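Local coordinates for uncharacterized protein (Bacteroides ovatus, PDB 4FXT) that is of unknown function but probably combines a transthyretin-like N-terminal domain with an immunoglobulin-like (E-set) C-terminal domain in one all-beta chain, at residues A14-E19 with V94-F99; T113-I118 with E160-I165. All blocks are in the same frame, centred on the assembly; numbering follows the deposited sequence.

Contact 1. Residues A14-E19 with V94-F99; sequences AIYDGE and VTPYFF
Tyr16, Pro96 and Phe99 meet where a beta hairpin of the N-terminal half rests against the connection from strand 88-93 to strand 98-108, an example of an aromatic side chain packed into what is probably the junction of two beta domains, alongside the covalent connection. The hairpin turns through a type I' bend from Tyr16 to Glu19, its two end residues paired through both backbone bonds. Strand 7-16 still holds the start of the connection: Val94 N donates to Ile15 O at 2.8 Å, nearly straight at 168°. Next to this bond, Ala14 CB meets Val94 CG1 at 4.1 Å.

CG of Tyr16 lies anti to the backbone N (chi1 175°); the ring beyond it has Pro96 near CD1 and Phe99 near CD2. Pro96 CD comes obliquely to the ring, 3.5 Å from Tyr16 CD1, while Val94 O lies at the ring edge. On the Phe99 side the pair is edge-to-face, with centroids 4.9 Å apart and planes at 62°. Tyr16 CD2 sits over the centre of the Phe99 ring, 3.6 Å from Phe99 CG. Glu19 crosses Phe99 at about a right angle and brings OE1 to the ring edge, 3.7 Å from CZ. Asp17 makes a salt bridge to Arg101, with which Glu19 OE2 forms a long, weak ion pair.

An edge pointed at an aromatic face, and a carboxylate oxygen beside an aromatic rim, would probably set slightly positive ring hydrogens against electron-rich groups. The contact thus combines apolar burial with what are probably weak electrostatic attractions, and a single backbone bond across it.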
loop_
_atom_site.group_PDB
_atom_site.type_symbol
_atom_site.label_atom_id
_atom_site.label_comp_id
_atom_site.label_asym_id
_atom_site.label_seq_id
_atom_site.Cartn_x
_atom_site.Cartn_y
_atom_site.Cartn_z
ATOM N N ALA A 14 0.472 1.636 8.759
ATOM C CA ALA A 14 1.652 2.271 8.172
ATOM C C ALA A 14 1.188 3.608 7.636
ATOM O O ALA A 14 0.271 3.655 6.791
ATOM C CB ALA A 14 2.270 1.382 7.113
ATOM N N ILE A 15 1.684 4.693 8.229
ATOM C CA ILE A 15 1.147 6.028 7.974
ATOM C C ILE A 15 2.159 6.985 7.350
ATOM O O ILE A 15 3.312 7.094 7.766
ATOM C CB ILE A 15 0.657 6.613 9.345
ATOM C CG1 ILE A 15 -0.576 5.867 9.854
ATOM C CG2 ILE A 15 0.364 8.108 9.304
ATOM C CD1 ILE A 15 -1.825 5.963 8.995
ATOM N N TYR A 16 1.651 7.721 6.362
ATOM C CA TYR A 16 2.316 8.822 5.677
ATOM C C TYR A 16 1.322 9.916 5.490
ATOM O O TYR A 16 0.231 9.647 4.976
ATOM C CB TYR A 16 2.959 8.436 4.341
ATOM C CG TYR A 16 3.526 9.641 3.620
ATOM C CD1 TYR A 16 4.735 10.204 4.011
ATOM C CD2 TYR A 16 2.826 10.257 2.585
ATOM C CE1 TYR A 16 5.253 11.330 3.369
ATOM C CE2 TYR A 16 3.323 11.391 1.947
ATOM C CZ TYR A 16 4.548 11.917 2.331
ATOM O OH TYR A 16 5.078 13.016 1.696
ATOM N N ASP A 17 1.711 11.157 5.880
ATOM C CA ASP A 17 0.890 12.358 5.784
ATOM C C ASP A 17 -0.535 11.989 6.257
ATOM O O ASP A 17 -1.513 12.190 5.519
ATOM C CB ASP A 17 0.927 12.953 4.338
ATOM C CG ASP A 17 0.277 14.334 4.125
ATOM O OD1 ASP A 17 -0.176 14.954 5.122
ATOM O OD2 ASP A 17 0.268 14.811 2.978
ATOM N N GLY A 18 -0.591 11.345 7.432
ATOM C CA GLY A 18 -1.814 10.929 8.117
ATOM C C GLY A 18 -2.737 9.958 7.415
ATOM O O GLY A 18 -3.895 9.806 7.815
ATOM N N GLU A 19 -2.245 9.315 6.356
ATOM C CA GLU A 19 -3.000 8.352 5.547
ATOM C C GLU A 19 -2.368 6.979 5.594
ATOM O O GLU A 19 -1.123 6.868 5.630
ATOM C CB GLU A 19 -3.078 8.814 4.073
ATOM C CG GLU A 19 -3.835 10.099 3.828
ATOM C CD GLU A 19 -4.091 10.445 2.372
ATOM O OE1 GLU A 19 -4.242 9.517 1.541
ATOM O OE2 GLU A 19 -4.250 11.653 2.086
ATOM N N VAL A 94 5.808 5.837 8.209
ATOM C CA VAL A 94 6.678 5.359 7.155
ATOM C C VAL A 94 6.911 6.543 6.204
ATOM O O VAL A 94 6.191 7.555 6.285
ATOM C CB VAL A 94 6.154 4.088 6.434
ATOM C CG1 VAL A 94 6.050 2.914 7.395
ATOM C CG2 VAL A 94 4.832 4.336 5.695
ATOM N N THR A 95 7.946 6.437 5.341
ATOM C CA THR A 95 8.237 7.476 4.360
ATOM C C THR A 95 8.360 6.732 2.988
ATOM O O THR A 95 9.417 6.175 2.662
ATOM C CB THR A 95 9.470 8.360 4.761
ATOM O OG1 THR A 95 10.680 7.615 4.666
ATOM C CG2 THR A 95 9.323 9.018 6.156
ATOM N N PRO A 96 7.244 6.671 2.212
ATOM C CA PRO A 96 7.298 6.024 0.886
ATOM C C PRO A 96 8.234 6.759 -0.078
ATOM O O PRO A 96 8.526 7.946 0.130
ATOM C CB PRO A 96 5.845 6.092 0.384
ATOM C CG PRO A 96 5.048 6.683 1.464
ATOM C CD PRO A 96 5.936 7.322 2.439
ATOM N N TYR A 97 8.729 6.054 -1.124
ATOM C CA TYR A 97 9.614 6.703 -2.092
ATOM C C TYR A 97 8.749 7.616 -2.959
ATOM O O TYR A 97 9.026 8.814 -3.113
ATOM C CB TYR A 97 10.399 5.668 -2.891
ATOM C CG TYR A 97 11.266 4.802 -1.995
ATOM C CD1 TYR A 97 12.451 5.292 -1.456
ATOM C CD2 TYR A 97 10.911 3.484 -1.703
ATOM C CE1 TYR A 97 13.237 4.513 -0.610
ATOM C CE2 TYR A 97 11.700 2.689 -0.876
ATOM C CZ TYR A 97 12.869 3.209 -0.337
ATOM O OH TYR A 97 13.701 2.459 0.465
ATOM N N PHE A 98 7.626 7.063 -3.397
ATOM C CA PHE A 98 6.547 7.702 -4.122
ATOM C C PHE A 98 5.242 7.387 -3.421
ATOM O O PHE A 98 5.081 6.264 -2.899
ATOM C CB PHE A 98 6.530 7.251 -5.585
ATOM C CG PHE A 98 7.671 7.747 -6.434
ATOM C CD1 PHE A 98 8.858 7.034 -6.516
ATOM C CD2 PHE A 98 7.545 8.906 -7.180
ATOM C CE1 PHE A 98 9.914 7.487 -7.306
ATOM C CE2 PHE A 98 8.590 9.348 -7.990
ATOM C CZ PHE A 98 9.775 8.643 -8.035
ATOM N N PHE A 99 4.336 8.374 -3.352
ATOM C CA PHE A 99 3.057 8.182 -2.673
ATOM C C PHE A 99 1.895 8.471 -3.632
ATOM O O PHE A 99 1.971 9.411 -4.429
ATOM C CB PHE A 99 2.985 9.068 -1.418
ATOM C CG PHE A 99 1.703 8.979 -0.612
ATOM C CD1 PHE A 99 1.376 7.814 0.090
ATOM C CD2 PHE A 99 0.865 10.072 -0.495
ATOM C CE1 PHE A 99 0.195 7.730 0.842
ATOM C CE2 PHE A 99 -0.301 9.999 0.278
ATOM C CZ PHE A 99 -0.629 8.831 0.946
#

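Contact 2. Residues T113-I118 with E160-I165; sequences TARFTI and ENTAEI
Residues 113-118 and 160-165 run antiparallel, their axes 4.5 Å apart at closest approach and 146° between directions, with Ala114-Ala163 and Phe116-Asn161 as hydrogen-bonded pairs. The first pair is bound both ways, Ala114 N to Ala163 O at 2.7 Å and Ala163 N to Ala114 O at 2.9 Å.

On the mostly polar face of Thr113, Arg115 and Thr162, Thr113 lies beside Glu164, and Thr113 OG1, also bonded to Asn108, donates to the anti lone pair of Glu164 OE2 at 3.2 Å. Arg115, extended from CG to NE, lies alongside Thr162, whose CG2 stands 3.8 Å above the guanidinium plane, toward its rim. Arg115 NH1 makes a long salt bridge to Glu160 OE2 at 4.0 Å. An alanine in place of Arg115 would probably leave the Glu160 carboxylate without this weak ion-pair mate and the Thr162 methyl without the guanidinium beside it.

On the other face, Phe116 has the backbone O of Asn161 over its ring, toward the rim, and Ala163 CB at its edge. Asn161 ND2 bonds to Ser156 OG, and Ala163 reaches Ile132 of strand 127-135. A largely polar face and a more apolar one turned to a facing sheet are typical of a beta sandwich, consistent with the E-set assignment.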
loop_
_atom_site.group_PDB
_atom_site.type_symbol
_atom_site.label_atom_id
_atom_site.label_comp_id
_atom_site.label_asym_id
_atom_site.label_seq_id
_atom_site.Cartn_x
_atom_site.Cartn_y
_atom_site.Cartn_z
ATOM N N THR A 113 -12.208 5.139 -15.855
ATOM C CA THR A 113 -11.460 6.379 -15.817
ATOM C C THR A 113 -10.846 6.527 -14.429
ATOM O O THR A 113 -11.572 6.636 -13.432
ATOM C CB THR A 113 -12.363 7.563 -16.194
ATOM O OG1 THR A 113 -13.014 7.294 -17.434
ATOM C CG2 THR A 113 -11.590 8.862 -16.286
ATOM N N ALA A 114 -9.515 6.503 -14.371
ATOM C CA ALA A 114 -8.762 6.656 -13.136
ATOM C C ALA A 114 -8.198 8.058 -13.023
ATOM O O ALA A 114 -7.572 8.548 -13.962
ATOM C CB ALA A 114 -7.638 5.634 -13.077
ATOM N N ARG A 115 -8.442 8.713 -11.869
ATOM C CA ARG A 115 -7.898 10.030 -11.525
ATOM C C ARG A 115 -7.048 9.854 -10.271
ATOM O O ARG A 115 -7.477 9.187 -9.326
ATOM C CB ARG A 115 -8.982 11.085 -11.364
ATOM C CG ARG A 115 -9.771 11.247 -12.650
ATOM C CD ARG A 115 -10.908 12.223 -12.532
ATOM N NE ARG A 115 -11.863 12.025 -13.619
ATOM C CZ ARG A 115 -11.799 12.617 -14.806
ATOM N NH1 ARG A 115 -10.813 13.468 -15.082
ATOM N NH2 ARG A 115 -12.724 12.371 -15.725
ATOM N N PHE A 116 -5.809 10.355 -10.302
ATOM C CA PHE A 116 -4.855 10.139 -9.225
ATOM C C PHE A 116 -3.746 11.198 -9.202
ATOM O O PHE A 116 -3.418 11.803 -10.227
ATOM C CB PHE A 116 -4.212 8.737 -9.395
ATOM C CG PHE A 116 -3.626 8.511 -10.763
ATOM C CD1 PHE A 116 -4.425 8.069 -11.818
ATOM C CD2 PHE A 116 -2.285 8.786 -11.019
ATOM C CE1 PHE A 116 -3.886 7.905 -13.106
ATOM C CE2 PHE A 116 -1.743 8.593 -12.299
ATOM C CZ PHE A 116 -2.544 8.144 -13.329
ATOM N N THR A 117 -3.134 11.357 -8.029
ATOM C CA THR A 117 -2.019 12.258 -7.797
ATOM C C THR A 117 -0.853 11.434 -7.267
ATOM O O THR A 117 -1.056 10.461 -6.518
ATOM C CB THR A 117 -2.467 13.362 -6.845
ATOM O OG1 THR A 117 -3.670 13.951 -7.363
ATOM C CG2 THR A 117 -1.380 14.422 -6.610
ATOM N N ILE A 118 0.371 11.797 -7.685
ATOM C CA ILE A 118 1.616 11.086 -7.313
ATOM C C ILE A 118 2.612 12.078 -6.792
ATOM O O ILE A 118 2.850 13.114 -7.423
ATOM C CB ILE A 118 2.211 10.270 -8.493
ATOM C CG1 ILE A 118 1.163 9.242 -9.032
ATOM C CG2 ILE A 118 3.526 9.586 -8.094
ATOM C CD1 ILE A 118 1.556 8.511 -10.282
ATOM N N GLU A 160 -3.184 16.144 -10.370
ATOM C CA GLU A 160 -4.071 15.098 -10.823
ATOM C C GLU A 160 -3.733 14.695 -12.257
ATOM O O GLU A 160 -3.436 15.539 -13.116
ATOM C CB GLU A 160 -5.550 15.551 -10.733
ATOM C CG GLU A 160 -6.533 14.455 -11.076
ATOM C CD GLU A 160 -7.966 14.901 -11.231
ATOM O OE1 GLU A 160 -8.687 14.965 -10.207
ATOM O OE2 GLU A 160 -8.382 15.138 -12.390
ATOM N N ASN A 161 -3.802 13.402 -12.521
ATOM C CA ASN A 161 -3.657 12.870 -13.861
ATOM C C ASN A 161 -4.833 11.942 -14.113
ATOM O O ASN A 161 -5.401 11.415 -13.154
ATOM C CB ASN A 161 -2.297 12.185 -14.083
ATOM C CG ASN A 161 -1.192 13.180 -14.341
ATOM O OD1 ASN A 161 -1.071 13.758 -15.444
ATOM N ND2 ASN A 161 -0.331 13.369 -13.349
ATOM N N THR A 162 -5.232 11.799 -15.386
ATOM C CA THR A 162 -6.320 10.914 -15.795
ATOM C C THR A 162 -5.789 9.839 -16.760
ATOM O O THR A 162 -5.011 10.144 -17.658
ATOM C CB THR A 162 -7.453 11.734 -16.440
ATOM O OG1 THR A 162 -7.889 12.739 -15.528
ATOM C CG2 THR A 162 -8.644 10.878 -16.892
ATOM N N ALA A 163 -6.202 8.598 -16.550
ATOM C CA ALA A 163 -5.875 7.463 -17.399
ATOM C C ALA A 163 -7.092 6.532 -17.507
ATOM O O ALA A 163 -7.858 6.401 -16.545
ATOM C CB ALA A 163 -4.665 6.726 -16.863
ATOM N N GLU A 164 -7.302 5.934 -18.691
ATOM C CA GLU A 164 -8.430 5.051 -18.903
ATOM C C GLU A 164 -7.960 3.663 -19.266
ATOM O O GLU A 164 -7.245 3.505 -20.264
ATOM C CB GLU A 164 -9.345 5.593 -19.993
ATOM C CG GLU A 164 -10.013 6.898 -19.646
ATOM C CD GLU A 164 -10.917 7.434 -20.730
ATOM O OE1 GLU A 164 -10.494 7.453 -21.910
ATOM O OE2 GLU A 164 -12.026 7.903 -20.384
ATOM N N ILE A 165 -8.380 2.654 -18.454
ATOM C CA ILE A 165 -8.084 1.232 -18.622
ATOM C C ILE A 165 -9.362 0.548 -19.099
ATOM O O ILE A 165 -10.442 0.800 -18.562
ATOM C CB ILE A 165 -7.511 0.602 -17.317
ATOM C CG1 ILE A 165 -7.083 -0.876 -17.533
ATOM C CG2 ILE A 165 -8.467 0.777 -16.122
ATOM C CD1 ILE A 165 -6.277 -1.478 -16.462
#

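The two contacts follow one another in the chain, contact 1 first, and strand 98-108 carries one into the other. It starts at Phe98 and pairs with strand 111-120, whose far side is edged by strand 160-166. The centres lie about 20 Å apart, yet the two contacts touch: Ile118 CG2 is 4.0 Å from Phe99 O and 4.2 Å from Phe98 CD2. Arg101 offers a second tie, since its side chain pairs with Asp17 of the hairpin while its backbone bonds to Thr117. Contact 1 probably lies at the junction of the two domains, whereas contact 2 builds a sheet within the C-terminal one. No active site is known to relate them to.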